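Peptidoglycan DD-endopeptidase ShyB (PDB 2GU1) hydrolyses the peptide cross-links between adjacent peptidoglycan strands as a zinc-dependent endopeptidase, probably letting new glycan enter so that the cell wall can expand. Local coordinates at residues G251-V256 / L266-N271; S272-R277 / F314-R319. One frame throughout, in Å; residues are numbered along the deposited sequence.

Contact 1 (G251-V256 / L266-N271)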
# COMPACT_ATOMS: atom_id res chain seq x y z
N GLY A 251 9.65 9.08 -2.14
CA GLY A 251 8.68 8.52 -1.22
C GLY A 251 9.23 8.25 0.17
O GLY A 251 10.32 8.70 0.53
N LYS A 252 8.46 7.52 0.95
CA LYS A 252 8.86 7.19 2.30
C LYS A 252 8.71 5.71 2.57
O LYS A 252 7.70 5.09 2.21
CB LYS A 252 8.02 7.98 3.30
CG LYS A 252 8.35 7.69 4.76
CD LYS A 252 7.63 8.66 5.68
CE LYS A 252 6.13 8.52 5.59
NZ LYS A 252 5.68 7.17 6.00
N VAL A 253 9.73 5.14 3.20
CA VAL A 253 9.72 3.73 3.55
C VAL A 253 8.66 3.54 4.62
O VAL A 253 8.75 4.12 5.70
CB VAL A 253 11.10 3.30 4.11
CG1 VAL A 253 11.08 1.83 4.44
CG2 VAL A 253 12.19 3.62 3.10
N ILE A 254 7.65 2.73 4.32
CA ILE A 254 6.59 2.50 5.28
C ILE A 254 6.61 1.09 5.85
O ILE A 254 6.03 0.83 6.91
CB ILE A 254 5.19 2.76 4.66
CG1 ILE A 254 4.98 1.87 3.44
CG2 ILE A 254 5.08 4.23 4.25
CD1 ILE A 254 3.63 2.06 2.77
N VAL A 255 7.29 0.17 5.16
CA VAL A 255 7.37 -1.21 5.62
C VAL A 255 8.75 -1.82 5.38
O VAL A 255 9.33 -1.67 4.31
CB VAL A 255 6.33 -2.10 4.91
CG1 VAL A 255 6.45 -3.53 5.40
CG2 VAL A 255 4.93 -1.56 5.16
N VAL A 256 9.25 -2.52 6.39
CA VAL A 256 10.56 -3.18 6.34
C VAL A 256 10.38 -4.48 7.11
O VAL A 256 10.44 -4.48 8.35
CB VAL A 256 11.65 -2.34 7.03
CG1 VAL A 256 12.99 -3.08 6.98
CG2 VAL A 256 11.77 -1.00 6.37
N LEU A 266 10.50 -4.72 1.22
CA LEU A 266 10.33 -3.32 1.55
C LEU A 266 9.14 -2.76 0.79
O LEU A 266 8.82 -3.23 -0.30
CB LEU A 266 11.62 -2.59 1.12
CG LEU A 266 12.12 -1.26 1.68
CD1 LEU A 266 12.43 -1.39 3.16
CD2 LEU A 266 13.38 -0.88 0.91
N VAL A 267 8.51 -1.74 1.36
CA VAL A 267 7.39 -1.09 0.70
C VAL A 267 7.59 0.41 0.86
O VAL A 267 7.86 0.90 1.95
CB VAL A 267 6.03 -1.47 1.35
CG1 VAL A 267 4.91 -0.68 0.66
CG2 VAL A 267 5.79 -2.97 1.21
N ILE A 268 7.45 1.13 -0.25
CA ILE A 268 7.62 2.57 -0.23
C ILE A 268 6.32 3.21 -0.66
O ILE A 268 5.66 2.73 -1.58
CB ILE A 268 8.76 3.00 -1.19
CG1 ILE A 268 10.11 2.49 -0.66
CG2 ILE A 268 8.78 4.52 -1.35
CD1 ILE A 268 11.29 2.84 -1.55
N GLU A 269 5.93 4.28 0.03
CA GLU A 269 4.72 4.99 -0.33
C GLU A 269 5.19 6.25 -1.03
O GLU A 269 5.92 7.06 -0.45
CB GLU A 269 3.89 5.34 0.91
CG GLU A 269 2.65 6.15 0.60
CD GLU A 269 1.69 6.23 1.78
OE1 GLU A 269 2.14 6.61 2.89
OE2 GLU A 269 0.49 5.92 1.60
N HIS A 270 4.80 6.40 -2.29
CA HIS A 270 5.20 7.53 -3.10
C HIS A 270 4.26 8.72 -2.94
O HIS A 270 4.71 9.87 -2.90
CB HIS A 270 5.28 7.08 -4.56
CG HIS A 270 6.22 5.95 -4.76
ND1 HIS A 270 7.58 6.07 -4.57
CD2 HIS A 270 6.01 4.64 -5.07
CE1 HIS A 270 8.16 4.90 -4.75
NE2 HIS A 270 7.23 4.01 -5.05
N ASN A 271 2.97 8.43 -2.86
CA ASN A 271 1.96 9.47 -2.65
C ASN A 271 0.67 8.79 -2.21
O ASN A 271 0.67 7.60 -1.89
CB ASN A 271 1.76 10.33 -3.91
CG ASN A 271 1.04 9.59 -5.03
OD1 ASN A 271 0.73 8.41 -4.92
ND2 ASN A 271 0.76 10.31 -6.11
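Val267 is opposed by two residues, Ile254 and Val255, which makes a classic beta bulge in the hairpin 251-259/265-269 of the M23 peptidase sheet. Strand 274-281 lies beside 265-269, and strand 291-292 beside 251-259. The carbonyl oxygen of Val267 takes two N-H groups: Ile254 N at 3.0 Å, and Val255 N in a longer, weak bond. The Val267 N-H in turn reaches Val255 O. Before the bulge, Lys252 and Glu269 form a regular hydrogen-bonded pair, Lys252 N to Glu269 O and Glu269 N to Lys252 O, both 2.9 Å.

The extra residue is Ile254, and its side chain leans across the neighbouring strand. CG1 sits between the backbone N and the carbonyl carbon (chi1 58°), 3.4 Å from Val267 O. An extended chi2 (179°) carries CD1 onward to 3.7 Å from Val267 CG1 and almost as near Glu269 CB. The other branch, CG2, touches Glu269 CB too, so two methyls hold the root of the glutamate. Val255 and Val267 stand flank to flank, their CB atoms 3.6 Å apart.

On the opposite face, Leu266 CD1 meets Val253 CG1, the side chains crossing at about a right angle, and presses to 3.3 Å from Val256 CG2, tighter than normal carbon contact; Val286 and Ile284 add to this apolar face. At the other end Gly251 CA passes 3.2 Å from Glu269 O. The bulge thus loads two donors onto Val267 O and puts Val255 and Val267 on the Lys252/Glu269 face, leaving Val253, Val256, Leu266 and Ile268 on the other.

Contact 2 (S272-R277 / F314-R319)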
# COMPACT_ATOMS: atom_id res chain seq x y z
N SER A 272 -0.43 9.53 -2.18
CA SER A 272 -1.71 8.97 -1.75
C SER A 272 -2.23 7.79 -2.57
O SER A 272 -3.08 7.03 -2.11
CB SER A 272 -2.78 10.08 -1.74
OG SER A 272 -2.84 10.74 -2.99
N VAL A 273 -1.69 7.62 -3.77
CA VAL A 273 -2.15 6.56 -4.66
C VAL A 273 -1.15 5.41 -4.92
O VAL A 273 -1.54 4.24 -4.94
CB VAL A 273 -2.55 7.18 -6.03
CG1 VAL A 273 -2.95 6.10 -7.02
CG2 VAL A 273 -3.69 8.19 -5.83
N TYR A 274 0.12 5.75 -5.09
CA TYR A 274 1.15 4.77 -5.42
C TYR A 274 2.08 4.25 -4.32
O TYR A 274 2.51 5.00 -3.44
CB TYR A 274 2.05 5.34 -6.52
CG TYR A 274 1.36 5.61 -7.83
CD1 TYR A 274 1.19 4.59 -8.77
CD2 TYR A 274 0.88 6.89 -8.14
CE1 TYR A 274 0.57 4.83 -9.98
CE2 TYR A 274 0.25 7.14 -9.35
CZ TYR A 274 0.10 6.10 -10.27
OH TYR A 274 -0.47 6.35 -11.49
N LYS A 275 2.39 2.96 -4.40
CA LYS A 275 3.32 2.31 -3.49
C LYS A 275 4.06 1.31 -4.37
O LYS A 275 3.55 0.87 -5.41
CB LYS A 275 2.61 1.53 -2.38
CG LYS A 275 1.76 2.33 -1.40
CD LYS A 275 1.20 1.38 -0.34
CE LYS A 275 0.32 2.09 0.69
NZ LYS A 275 -0.98 2.54 0.11
N THR A 276 5.27 0.94 -3.96
CA THR A 276 6.06 -0.06 -4.68
C THR A 276 6.59 -1.03 -3.64
O THR A 276 6.90 -0.62 -2.51
CB THR A 276 7.26 0.57 -5.44
OG1 THR A 276 8.00 1.42 -4.56
CG2 THR A 276 6.77 1.37 -6.64
N ARG A 277 6.68 -2.30 -4.01
CA ARG A 277 7.18 -3.35 -3.12
C ARG A 277 8.40 -4.01 -3.74
O ARG A 277 8.46 -4.18 -4.97
CB ARG A 277 6.14 -4.43 -2.89
CG ARG A 277 4.88 -3.98 -2.21
CD ARG A 277 3.95 -5.17 -2.13
NE ARG A 277 2.82 -4.93 -1.26
CZ ARG A 277 1.72 -5.68 -1.25
NH1 ARG A 277 1.62 -6.70 -2.09
NH2 ARG A 277 0.74 -5.41 -0.40
N PHE A 314 9.34 -7.23 -8.18
CA PHE A 314 8.95 -5.82 -8.04
C PHE A 314 7.45 -5.62 -8.23
O PHE A 314 6.85 -6.22 -9.14
CB PHE A 314 9.75 -4.98 -9.06
CG PHE A 314 9.39 -3.52 -9.08
CD1 PHE A 314 9.58 -2.71 -7.96
CD2 PHE A 314 8.86 -2.94 -10.24
CE1 PHE A 314 9.26 -1.35 -8.00
CE2 PHE A 314 8.54 -1.59 -10.28
CZ PHE A 314 8.73 -0.78 -9.16
N GLU A 315 6.85 -4.79 -7.39
CA GLU A 315 5.42 -4.53 -7.50
C GLU A 315 5.08 -3.05 -7.44
O GLU A 315 5.75 -2.28 -6.76
CB GLU A 315 4.66 -5.25 -6.37
CG GLU A 315 4.45 -6.74 -6.60
CD GLU A 315 3.68 -7.42 -5.47
OE1 GLU A 315 2.89 -6.73 -4.77
OE2 GLU A 315 3.85 -8.64 -5.28
N VAL A 316 4.05 -2.67 -8.19
CA VAL A 316 3.56 -1.30 -8.17
C VAL A 316 2.11 -1.44 -7.75
O VAL A 316 1.36 -2.24 -8.33
CB VAL A 316 3.61 -0.61 -9.55
CG1 VAL A 316 2.97 0.78 -9.46
CG2 VAL A 316 5.05 -0.49 -10.02
N LEU A 317 1.71 -0.70 -6.72
CA LEU A 317 0.33 -0.75 -6.25
C LEU A 317 -0.36 0.58 -6.48
O LEU A 317 0.18 1.63 -6.14
CB LEU A 317 0.27 -1.08 -4.75
CG LEU A 317 0.95 -2.34 -4.22
CD1 LEU A 317 0.47 -2.57 -2.78
CD2 LEU A 317 0.60 -3.54 -5.07
N VAL A 318 -1.56 0.53 -7.06
CA VAL A 318 -2.36 1.72 -7.30
C VAL A 318 -3.54 1.58 -6.34
O VAL A 318 -4.36 0.67 -6.51
CB VAL A 318 -2.91 1.77 -8.74
CG1 VAL A 318 -3.81 2.99 -8.91
CG2 VAL A 318 -1.76 1.79 -9.74
N ARG A 319 -3.61 2.46 -5.36
CA ARG A 319 -4.67 2.41 -4.35
C ARG A 319 -4.70 1.03 -3.72
O ARG A 319 -5.76 0.45 -3.47
CB ARG A 319 -6.02 2.78 -4.96
CG ARG A 319 -6.07 4.24 -5.42
CD ARG A 319 -7.49 4.73 -5.77
NE ARG A 319 -7.47 6.15 -6.13
CZ ARG A 319 -7.08 6.63 -7.31
NH1 ARG A 319 -6.68 5.80 -8.27
NH2 ARG A 319 -7.07 7.94 -7.52
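Arg277 and Glu315 cross obliquely on one face of the strand pair, and their charged ends meet in a salt bridge, Arg277 NH1 to Glu315 OE1 at 3.0 Å. The arginine comes in on the syn side of the carboxylate, near its plane, but the bond is bent (141° at the hydrogen) and OE1 is tilted out of the guanidinium plane; the two planes are turned 52° apart. Arg277 CG is anti to the carbonyl carbon (chi1 -63°), and the chain then extends to NE, with Leu317 CD1 over one guanidinium face, offset toward the rim and 3.7 Å from NE. NH1 is also hydrogen-bonded to His42 O, and Glu315 OE2 to His313 NE2.

On the opposite face, Tyr274 and Val318 run alongside each other, Tyr274 CE1 3.8 Å from Val318 CG2, and Val316 CG1 approaches the ring's edge. Farther along, Phe314 slants across Thr276, its CE1 3.8 Å from Thr276 CB. Where strand gives way to loop, Val273 CG2 sits over one face of the Arg319 guanidinium, whose NE forms a salt bridge with Glu166. Backbone bonds tie the strands throughout, including Leu317 N to Lys275 O at 2.8 Å.

His313 is a zinc ligand, so Glu315 is second-shell, held by Arg277 and the histidine. This would fix the imidazole's rotation and could make it a stronger electron donor to the zinc.

Overall arrangement
Contacts 1 and 2 belong to the same antiparallel sheet of the M23 peptidase domain and are joined through neighbouring strands 265-269 and 274-281, which follow each other in the chain. Ile268 N bonds to Thr276 O, His270 NE2 to Thr276 OG1, and Val267 CG2 packs on Arg277 CG. Contact 1 is a local hairpin, only partly buried and mostly aliphatic, the charged ends of Lys252 and Glu269 not in contact. Contact 2 joins segments separated by 36 residues, against 9 in the hairpin, is more deeply buried, and mixes apolar packing with charge. Its 314-319 segment directly follows zinc ligand His313, whereas the hairpin lies beyond strand 274-281, its Val267 side chain about 10 Å from that of His313.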